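PDB 6FN6: fatty acid synthase 1, isoform A from Drosophila melanogaster, which probably builds long-chain saturated fatty acids from acetyl-CoA and malonyl-CoA with NADPH, this piece being its modifying region of dehydratase, enoylreductase and ketoreductase. Local coordinates for residues 564-569 with 910-915; 569-574 with 635-640; 582-587 with 914-919. One frame throughout, in Å; residues are numbered along the deposited sequence.

Contact 1: 564-569 with 910-915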
loop_
_atom_site.group_PDB
_atom_site.type_symbol
_atom_site.label_atom_id
_atom_site.label_comp_id
_atom_site.label_asym_id
_atom_site.label_seq_id
_atom_site.Cartn_x
_atom_site.Cartn_y
_atom_site.Cartn_z
ATOM N N THR A 564 -35.211 -31.955 -22.264
ATOM C CA THR A 564 -34.468 -32.616 -21.198
ATOM C C THR A 564 -34.696 -34.125 -21.210
ATOM O O THR A 564 -35.825 -34.599 -21.084
ATOM C CB THR A 564 -34.864 -32.062 -19.813
ATOM O OG1 THR A 564 -36.268 -32.253 -19.598
ATOM C CG2 THR A 564 -34.538 -30.578 -19.717
ATOM N N LEU A 565 -33.606 -34.867 -21.381
ATOM C CA LEU A 565 -33.641 -36.325 -21.356
ATOM C C LEU A 565 -32.993 -36.854 -20.080
ATOM O O LEU A 565 -32.082 -36.234 -19.536
ATOM C CB LEU A 565 -32.913 -36.895 -22.575
ATOM C CG LEU A 565 -33.523 -36.626 -23.953
ATOM C CD1 LEU A 565 -32.729 -37.357 -25.024
ATOM C CD2 LEU A 565 -34.999 -37.004 -24.018
ATOM N N GLN A 566 -33.474 -37.996 -19.599
ATOM C CA GLN A 566 -32.931 -38.603 -18.386
ATOM C C GLN A 566 -31.589 -39.270 -18.676
ATOM O O GLN A 566 -31.532 -40.346 -19.267
ATOM C CB GLN A 566 -33.912 -39.623 -17.800
ATOM C CG GLN A 566 -35.099 -39.008 -17.069
ATOM C CD GLN A 566 -35.784 -39.990 -16.133
ATOM O OE1 GLN A 566 -35.899 -41.180 -16.436
ATOM N NE2 GLN A 566 -36.236 -39.498 -14.985
ATOM N N VAL A 567 -30.512 -38.610 -18.265
ATOM C CA VAL A 567 -29.161 -39.115 -18.480
ATOM C C VAL A 567 -28.581 -39.661 -17.178
ATOM O O VAL A 567 -29.097 -39.383 -16.095
ATOM C CB VAL A 567 -28.256 -38.018 -19.067
ATOM C CG1 VAL A 567 -28.849 -37.480 -20.362
ATOM C CG2 VAL A 567 -28.056 -36.886 -18.059
ATOM N N GLU A 568 -27.518 -40.449 -17.289
ATOM C CA GLU A 568 -26.886 -41.042 -16.116
ATOM C C GLU A 568 -25.864 -40.100 -15.479
ATOM O O GLU A 568 -25.769 -40.015 -14.255
ATOM C CB GLU A 568 -26.209 -42.360 -16.491
ATOM C CG GLU A 568 -25.665 -43.136 -15.301
ATOM C CD GLU A 568 -25.038 -44.457 -15.702
ATOM O OE1 GLU A 568 -24.858 -44.687 -16.917
ATOM O OE2 GLU A 568 -24.724 -45.263 -14.802
ATOM N N HIS A 569 -25.100 -39.405 -16.317
ATOM C CA HIS A 569 -24.064 -38.491 -15.846
ATOM C C HIS A 569 -24.264 -37.083 -16.389
ATOM O O HIS A 569 -24.495 -36.891 -17.586
ATOM C CB HIS A 569 -22.675 -39.003 -16.224
ATOM C CG HIS A 569 -22.313 -40.297 -15.566
ATOM N ND1 HIS A 569 -22.411 -40.489 -14.205
ATOM C CD2 HIS A 569 -21.844 -41.459 -16.077
ATOM C CE1 HIS A 569 -22.025 -41.716 -13.906
ATOM N NE2 HIS A 569 -21.677 -42.326 -15.024
ATOM N N PRO A 910 -28.345 -47.044 -8.964
ATOM C CA PRO A 910 -28.229 -46.144 -10.113
ATOM C C PRO A 910 -29.343 -45.099 -10.141
ATOM O O PRO A 910 -30.458 -45.374 -9.697
ATOM C CB PRO A 910 -28.332 -47.090 -11.310
ATOM C CG PRO A 910 -29.153 -48.226 -10.812
ATOM C CD PRO A 910 -28.812 -48.386 -9.355
ATOM N N ARG A 911 -29.031 -43.915 -10.657
ATOM C CA ARG A 911 -30.016 -42.848 -10.805
ATOM C C ARG A 911 -29.915 -42.189 -12.167
ATOM O O ARG A 911 -28.904 -42.295 -12.860
ATOM C CB ARG A 911 -29.870 -41.767 -9.728
ATOM C CG ARG A 911 -30.435 -42.117 -8.363
ATOM C CD ARG A 911 -30.699 -40.833 -7.579
ATOM N NE ARG A 911 -31.055 -41.066 -6.181
ATOM C CZ ARG A 911 -31.522 -40.125 -5.363
ATOM N NH1 ARG A 911 -31.697 -38.883 -5.800
ATOM N NH2 ARG A 911 -31.822 -40.423 -4.107
ATOM N N LEU A 912 -30.989 -41.500 -12.530
ATOM C CA LEU A 912 -31.032 -40.716 -13.747
ATOM C C LEU A 912 -31.403 -39.296 -13.361
ATOM O O LEU A 912 -32.185 -39.078 -12.434
ATOM C CB LEU A 912 -32.048 -41.291 -14.734
ATOM C CG LEU A 912 -31.747 -42.678 -15.307
ATOM C CD1 LEU A 912 -32.926 -43.163 -16.127
ATOM C CD2 LEU A 912 -30.479 -42.671 -16.144
ATOM N N ILE A 913 -30.840 -38.330 -14.072
ATOM C CA ILE A 913 -31.109 -36.930 -13.796
ATOM C C ILE A 913 -31.464 -36.249 -15.104
ATOM O O ILE A 913 -30.901 -36.564 -16.152
ATOM C CB ILE A 913 -29.906 -36.253 -13.105
ATOM C CG1 ILE A 913 -30.250 -34.808 -12.727
ATOM C CG2 ILE A 913 -28.675 -36.300 -14.006
ATOM C CD1 ILE A 913 -29.225 -34.142 -11.815
ATOM N N ASN A 914 -32.415 -35.327 -15.045
ATOM C CA ASN A 914 -32.840 -34.614 -16.236
ATOM C C ASN A 914 -31.820 -33.542 -16.593
ATOM O O ASN A 914 -31.628 -32.573 -15.857
ATOM C CB ASN A 914 -34.221 -33.996 -16.023
ATOM C CG ASN A 914 -35.299 -35.040 -15.824
ATOM O OD1 ASN A 914 -35.866 -35.555 -16.789
ATOM N ND2 ASN A 914 -35.585 -35.366 -14.569
ATOM N N ALA A 915 -31.164 -33.731 -17.734
ATOM C CA ALA A 915 -30.159 -32.794 -18.209
ATOM C C ALA A 915 -30.309 -32.596 -19.708
ATOM O O ALA A 915 -30.844 -33.455 -20.410
ATOM C CB ALA A 915 -28.759 -33.296 -17.877
#

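Contact 2: 569-574 with 635-640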
loop_
_atom_site.group_PDB
_atom_site.type_symbol
_atom_site.label_atom_id
_atom_site.label_comp_id
_atom_site.label_asym_id
_atom_site.label_seq_id
_atom_site.Cartn_x
_atom_site.Cartn_y
_atom_site.Cartn_z
ATOM N N HIS A 569 -25.100 -39.405 -16.317
ATOM C CA HIS A 569 -24.064 -38.491 -15.846
ATOM C C HIS A 569 -24.264 -37.083 -16.389
ATOM O O HIS A 569 -24.495 -36.891 -17.586
ATOM C CB HIS A 569 -22.675 -39.003 -16.224
ATOM C CG HIS A 569 -22.313 -40.297 -15.566
ATOM N ND1 HIS A 569 -22.411 -40.489 -14.205
ATOM C CD2 HIS A 569 -21.844 -41.459 -16.077
ATOM C CE1 HIS A 569 -22.025 -41.716 -13.906
ATOM N NE2 HIS A 569 -21.677 -42.326 -15.024
ATOM N N ALA A 570 -24.160 -36.100 -15.503
ATOM C CA ALA A 570 -24.353 -34.712 -15.886
ATOM C C ALA A 570 -23.621 -33.765 -14.948
ATOM O O ALA A 570 -23.203 -34.145 -13.854
ATOM C CB ALA A 570 -25.836 -34.379 -15.912
ATOM N N TYR A 571 -23.455 -32.528 -15.400
ATOM C CA TYR A 571 -22.865 -31.483 -14.579
ATOM C C TYR A 571 -23.685 -30.215 -14.760
ATOM O O TYR A 571 -24.500 -30.123 -15.681
ATOM C CB TYR A 571 -21.399 -31.244 -14.956
ATOM C CG TYR A 571 -21.216 -30.621 -16.318
ATOM C CD1 TYR A 571 -21.205 -31.402 -17.468
ATOM C CD2 TYR A 571 -21.054 -29.250 -16.457
ATOM C CE1 TYR A 571 -21.041 -30.835 -18.719
ATOM C CE2 TYR A 571 -20.888 -28.674 -17.702
ATOM C CZ TYR A 571 -20.883 -29.471 -18.830
ATOM O OH TYR A 571 -20.717 -28.900 -20.072
ATOM N N VAL A 572 -23.475 -29.244 -13.880
ATOM C CA VAL A 572 -24.202 -27.986 -13.947
ATOM C C VAL A 572 -23.353 -26.969 -14.690
ATOM O O VAL A 572 -22.136 -26.911 -14.507
ATOM C CB VAL A 572 -24.585 -27.485 -12.543
ATOM C CG1 VAL A 572 -25.280 -26.125 -12.618
ATOM C CG2 VAL A 572 -25.476 -28.503 -11.847
ATOM N N ASN A 573 -24.000 -26.171 -15.532
ATOM C CA ASN A 573 -23.303 -25.154 -16.300
ATOM C C ASN A 573 -24.140 -23.889 -16.407
ATOM O O ASN A 573 -25.363 -23.949 -16.531
ATOM C CB ASN A 573 -22.975 -25.680 -17.699
ATOM C CG ASN A 573 -22.101 -24.728 -18.491
ATOM O OD1 ASN A 573 -21.384 -23.903 -17.923
ATOM N ND2 ASN A 573 -22.161 -24.834 -19.814
ATOM N N ALA A 574 -23.468 -22.743 -16.345
ATOM C CA ALA A 574 -24.109 -21.460 -16.589
ATOM C C ALA A 574 -23.903 -21.084 -18.050
ATOM O O ALA A 574 -22.809 -20.679 -18.442
ATOM C CB ALA A 574 -23.542 -20.393 -15.670
ATOM N N GLN A 635 -12.232 -25.180 -20.047
ATOM C CA GLN A 635 -13.208 -26.225 -19.741
ATOM C C GLN A 635 -14.639 -25.699 -19.641
ATOM O O GLN A 635 -14.864 -24.513 -19.400
ATOM C CB GLN A 635 -12.834 -26.917 -18.426
ATOM C CG GLN A 635 -11.433 -27.517 -18.396
ATOM C CD GLN A 635 -11.334 -28.818 -19.168
ATOM O OE1 GLN A 635 -12.295 -29.583 -19.246
ATOM N NE2 GLN A 635 -10.165 -29.076 -19.743
ATOM N N ASP A 636 -15.599 -26.601 -19.830
ATOM C CA ASP A 636 -17.018 -26.273 -19.707
ATOM C C ASP A 636 -17.508 -26.554 -18.287
ATOM O O ASP A 636 -18.251 -25.765 -17.706
ATOM C CB ASP A 636 -17.846 -27.074 -20.716
ATOM C CG ASP A 636 -17.962 -26.383 -22.063
ATOM O OD1 ASP A 636 -17.972 -25.133 -22.103
ATOM O OD2 ASP A 636 -18.042 -27.094 -23.086
ATOM N N CYS A 637 -17.091 -27.696 -17.748
ATOM C CA CYS A 637 -17.461 -28.118 -16.401
ATOM C C CYS A 637 -16.454 -27.591 -15.382
ATOM O O CYS A 637 -15.371 -28.151 -15.235
ATOM C CB CYS A 637 -17.543 -29.646 -16.333
ATOM S SG CYS A 637 -17.631 -30.350 -14.668
ATOM N N VAL A 638 -16.800 -26.499 -14.703
ATOM C CA VAL A 638 -15.872 -25.856 -13.774
ATOM C C VAL A 638 -16.465 -25.627 -12.382
ATOM O O VAL A 638 -15.731 -25.389 -11.426
ATOM C CB VAL A 638 -15.371 -24.519 -14.356
ATOM C CG1 VAL A 638 -14.573 -24.763 -15.619
ATOM C CG2 VAL A 638 -16.541 -23.589 -14.648
ATOM N N LEU A 639 -17.785 -25.690 -12.264
ATOM C CA LEU A 639 -18.442 -25.423 -10.990
ATOM C C LEU A 639 -18.233 -26.586 -10.022
ATOM O O LEU A 639 -18.071 -27.730 -10.446
ATOM C CB LEU A 639 -19.937 -25.172 -11.207
ATOM C CG LEU A 639 -20.288 -23.997 -12.128
ATOM C CD1 LEU A 639 -21.782 -23.972 -12.430
ATOM C CD2 LEU A 639 -19.835 -22.668 -11.546
ATOM N N GLY A 640 -18.227 -26.293 -8.723
ATOM C CA GLY A 640 -18.085 -27.331 -7.717
ATOM C C GLY A 640 -16.679 -27.442 -7.165
ATOM O O GLY A 640 -15.781 -27.940 -7.843
HETATM O O HOH W 1 -19.716 -27.042 -13.945
#

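Contact 3: 582-587 with 914-919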
loop_
_atom_site.group_PDB
_atom_site.type_symbol
_atom_site.label_atom_id
_atom_site.label_comp_id
_atom_site.label_asym_id
_atom_site.label_seq_id
_atom_site.Cartn_x
_atom_site.Cartn_y
_atom_site.Cartn_z
ATOM N N SER A 582 -29.899 -19.375 -16.380
ATOM C CA SER A 582 -29.205 -20.191 -17.365
ATOM C C SER A 582 -28.569 -21.432 -16.737
ATOM O O SER A 582 -28.100 -22.321 -17.448
ATOM C CB SER A 582 -28.135 -19.357 -18.070
ATOM O OG SER A 582 -27.192 -18.852 -17.144
ATOM N N LEU A 583 -28.532 -21.486 -15.408
ATOM C CA LEU A 583 -27.975 -22.644 -14.714
ATOM C C LEU A 583 -28.808 -23.890 -14.997
ATOM O O LEU A 583 -29.967 -23.979 -14.594
ATOM C CB LEU A 583 -27.907 -22.393 -13.208
ATOM C CG LEU A 583 -26.822 -21.420 -12.744
ATOM C CD1 LEU A 583 -27.093 -20.948 -11.327
ATOM C CD2 LEU A 583 -25.453 -22.075 -12.836
ATOM N N LYS A 584 -28.211 -24.849 -15.696
ATOM C CA LYS A 584 -28.915 -26.074 -16.048
ATOM C C LYS A 584 -27.969 -27.273 -16.032
ATOM O O LYS A 584 -26.759 -27.124 -16.194
ATOM C CB LYS A 584 -29.562 -25.941 -17.433
ATOM C CG LYS A 584 -30.684 -24.908 -17.518
ATOM C CD LYS A 584 -31.358 -24.938 -18.886
ATOM C CE LYS A 584 -32.566 -24.012 -18.956
ATOM N NZ LYS A 584 -32.184 -22.571 -18.994
ATOM N N TRP A 585 -28.525 -28.460 -15.815
ATOM C CA TRP A 585 -27.744 -29.689 -15.872
ATOM C C TRP A 585 -27.455 -30.049 -17.323
ATOM O O TRP A 585 -28.332 -29.958 -18.182
ATOM C CB TRP A 585 -28.477 -30.835 -15.179
ATOM C CG TRP A 585 -28.558 -30.684 -13.695
ATOM C CD1 TRP A 585 -29.530 -30.043 -12.985
ATOM C CD2 TRP A 585 -27.625 -31.190 -12.733
ATOM N NE1 TRP A 585 -29.259 -30.117 -11.639
ATOM C CE2 TRP A 585 -28.095 -30.816 -11.458
ATOM C CE3 TRP A 585 -26.439 -31.921 -12.825
ATOM C CZ2 TRP A 585 -27.419 -31.151 -10.287
ATOM C CZ3 TRP A 585 -25.769 -32.250 -11.662
ATOM C CH2 TRP A 585 -26.260 -31.866 -10.411
ATOM N N ILE A 586 -26.221 -30.464 -17.587
ATOM C CA ILE A 586 -25.808 -30.840 -18.930
ATOM C C ILE A 586 -25.273 -32.260 -18.902
ATOM O O ILE A 586 -24.563 -32.642 -17.975
ATOM C CB ILE A 586 -24.747 -29.871 -19.477
ATOM C CG1 ILE A 586 -25.242 -28.422 -19.401
ATOM C CG2 ILE A 586 -24.361 -30.246 -20.904
ATOM C CD1 ILE A 586 -26.489 -28.137 -20.215
ATOM N N GLU A 587 -25.603 -33.042 -19.922
ATOM C CA GLU A 587 -25.099 -34.404 -20.005
ATOM C C GLU A 587 -23.585 -34.350 -20.139
ATOM O O GLU A 587 -23.050 -33.507 -20.861
ATOM C CB GLU A 587 -25.720 -35.146 -21.186
ATOM C CG GLU A 587 -25.372 -36.624 -21.247
ATOM C CD GLU A 587 -25.954 -37.305 -22.473
ATOM O OE1 GLU A 587 -25.790 -38.536 -22.604
ATOM O OE2 GLU A 587 -26.574 -36.612 -23.308
ATOM N N ASN A 914 -32.415 -35.327 -15.045
ATOM C CA ASN A 914 -32.840 -34.614 -16.236
ATOM C C ASN A 914 -31.820 -33.542 -16.593
ATOM O O ASN A 914 -31.628 -32.573 -15.857
ATOM C CB ASN A 914 -34.221 -33.996 -16.023
ATOM C CG ASN A 914 -35.299 -35.040 -15.824
ATOM O OD1 ASN A 914 -35.866 -35.555 -16.789
ATOM N ND2 ASN A 914 -35.585 -35.366 -14.569
ATOM N N ALA A 915 -31.164 -33.731 -17.734
ATOM C CA ALA A 915 -30.159 -32.794 -18.209
ATOM C C ALA A 915 -30.309 -32.596 -19.708
ATOM O O ALA A 915 -30.844 -33.455 -20.410
ATOM C CB ALA A 915 -28.759 -33.296 -17.877
ATOM N N ILE A 916 -29.847 -31.451 -20.194
ATOM C CA ILE A 916 -29.866 -31.179 -21.619
ATOM C C ILE A 916 -28.937 -32.196 -22.272
ATOM O O ILE A 916 -27.757 -32.265 -21.925
ATOM C CB ILE A 916 -29.448 -29.731 -21.922
ATOM C CG1 ILE A 916 -30.450 -28.760 -21.294
ATOM C CG2 ILE A 916 -29.362 -29.500 -23.427
ATOM C CD1 ILE A 916 -30.006 -27.312 -21.309
ATOM N N PRO A 917 -29.464 -33.006 -23.209
ATOM C CA PRO A 917 -28.590 -34.014 -23.812
ATOM C C PRO A 917 -27.463 -33.382 -24.618
ATOM O O PRO A 917 -27.623 -32.287 -25.155
ATOM C CB PRO A 917 -29.539 -34.814 -24.713
ATOM C CG PRO A 917 -30.656 -33.881 -25.017
ATOM C CD PRO A 917 -30.816 -33.019 -23.799
ATOM N N ARG A 918 -26.330 -34.068 -24.688
ATOM C CA ARG A 918 -25.181 -33.564 -25.422
ATOM C C ARG A 918 -24.314 -34.711 -25.912
ATOM O O ARG A 918 -23.987 -35.624 -25.154
ATOM C CB ARG A 918 -24.365 -32.605 -24.552
ATOM C CG ARG A 918 -23.082 -32.126 -25.203
ATOM C CD ARG A 918 -22.491 -30.948 -24.456
ATOM N NE ARG A 918 -23.352 -29.774 -24.557
ATOM C CZ ARG A 918 -23.030 -28.563 -24.115
ATOM N NH1 ARG A 918 -21.853 -28.350 -23.536
ATOM N NH2 ARG A 918 -23.887 -27.559 -24.254
ATOM N N THR A 919 -23.965 -34.664 -27.192
ATOM C CA THR A 919 -23.185 -35.721 -27.816
ATOM C C THR A 919 -21.731 -35.296 -27.928
ATOM O O THR A 919 -21.424 -34.209 -28.410
ATOM C CB THR A 919 -23.735 -36.081 -29.219
ATOM O OG1 THR A 919 -25.144 -36.328 -29.136
ATOM C CG2 THR A 919 -23.043 -37.312 -29.777
#

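Contact 1: 564-569 with 910-915
Q566 and N914 lie side by side and point the same way from a non-hydrogen-bonded pair of two short antiparallel strands. They touch where Q566 CG comes within 3.5 Å of N914 OD1, and their amide planes are turned 42° against each other. L912 meets Q566 differently, crossing its side chain at about a right angle. One branch, L912 CD1, reaches Q566 OE1 at 3.6 Å and also rests near Q566 CB, while the other, L912 CD2, lies against the carbonyl of V567.

Strands 565-567 and 913-915 form a small twisted ribbon, their directions 123° apart. It pairs the chain that follows strand 549-557 with the chain leading into strand 926-930, the first strand of the ketoreductase Rossmann fold. Four backbone bonds hold it, two between L565 and A915 and two between V567 and I913; the shortest runs from I913 N to V567 O at 2.9 Å. That same oxygen also receives a CA-H contact from L912.

The other face of the ribbon is apolar. V567 CG1 is anti to the carbonyl carbon (chi1 -57°), which leaves CG2 between the backbone N and the carbonyl carbon, on the side of the partner strand. There V567 CG2 packs on A915 CB at 3.7 Å and, a little farther off, on I913 CG2 at 4.1 Å. The face is covered by neighbours of the same chain: A570 and W585 pack on I913 and A915, and the side chain of E587 lies against V567.

Contact 2: 569-574 with 635-640
Y571-A574 and D636-L639 run 95° apart, a loop laid across a strand with no direct hydrogen bond between them; a water bridges them, accepting from L639 N at 2.9 Å and donating to V572 O. Strand 570-574 is one arm of a beta hairpin with 583-587, and the loop leads from helix 613-620 to strand 642-646 of the enoylreductase. Y571 buries more surface than any other residue. C637 CB stands over one face of the Y571 ring in a CH-pi contact, 3.7 Å from the ring centre and displaced toward the CD2-CE2 rim. C637 SG, anti to its own backbone N (chi1 167°), approaches the Y571 ring obliquely, 4.5 Å from the centre. Farther out, D636 CB meets Y571 OH at 3.5 Å, carboxylate and ring planes nearly parallel, 11° apart. An alanine in place of Y571 would probably leave C637 CB without the ring face it rests on, and D636 CB without its hydroxyl neighbour. K660 NZ bonds the carbonyl of C637 from outside. On the V572 side, L639 crosses the valine at about a right angle: L639 CD1 touches V572 CG1 at 4.1 Å and comes nearer, at 3.6 Å, to V572 O.

Contact 3: 582-587 with 914-919
The second arm of the 570-574/583-587 hairpin takes up the chain that goes on to the ketoreductase, and a single beta bridge, I586 with I916, marks the join. I916 is gripped through both its backbone polar atoms: I916 N gives a bond to W585 O at 2.9 Å, and I916 O accepts one from E587 N at 3.0 Å.

The next bond is accepted by a side chain. E587 stretches out fully, CG anti to the backbone N (chi1 -173°), and its carboxylate arrives beside P917 and R918. R918 N bonds E587 OE2 at 2.9 Å, almost straight at 167°, meeting the oxygen on its anti side and 27° out of the carboxylate plane. P917 CA and CB lie against the same oxygen. An acidic side chain thus follows on from the backbone bonds where the strand ends.

The isoleucines lie side by side and point the same way, with I586 CD1 against I916 CB at 3.8 Å. K584 crosses I916 obliquely and lays its CD on the I916 CD1 methyl at 3.7 Å. The other branch of I586 faces R918: I586 CG2 sits over the centre of the guanidinium, 3.8 Å above its plane. The same arginine also packs on Y571 and has a long, weak ion pair with E1151. W585 contributes its CB, 3.7 Å from A915 CB, while its indole turns to the other side, where NE1 bonds D873 O.

A hairpin arm and an extended linker segment are joined here by a short backbone bridge, its bonds continued by a carboxylate, as the chain passes from the enoylreductase to the Rossmann fold of the ketoreductase.

In the fold
Followed from the N terminus, the chain reaches 564-569 after strand 549-557. Contact 1 closes the longest loop here, some 340 residues, by bringing 910-915 back to that point. Contact 2 falls within this loop and spans only about 60 residues, from the first hairpin strand to the loop at 635-640. Contact 3 starts between the two halves of contact 2 and ends beyond them, so these two cross; at its far end it shares N914 and A915 with contact 1. Hairpin 570-574/583-587 joins all three, with A570 packing on I913 and A915, and together they tie the enoylreductase to the linker leading into the ketoreductase.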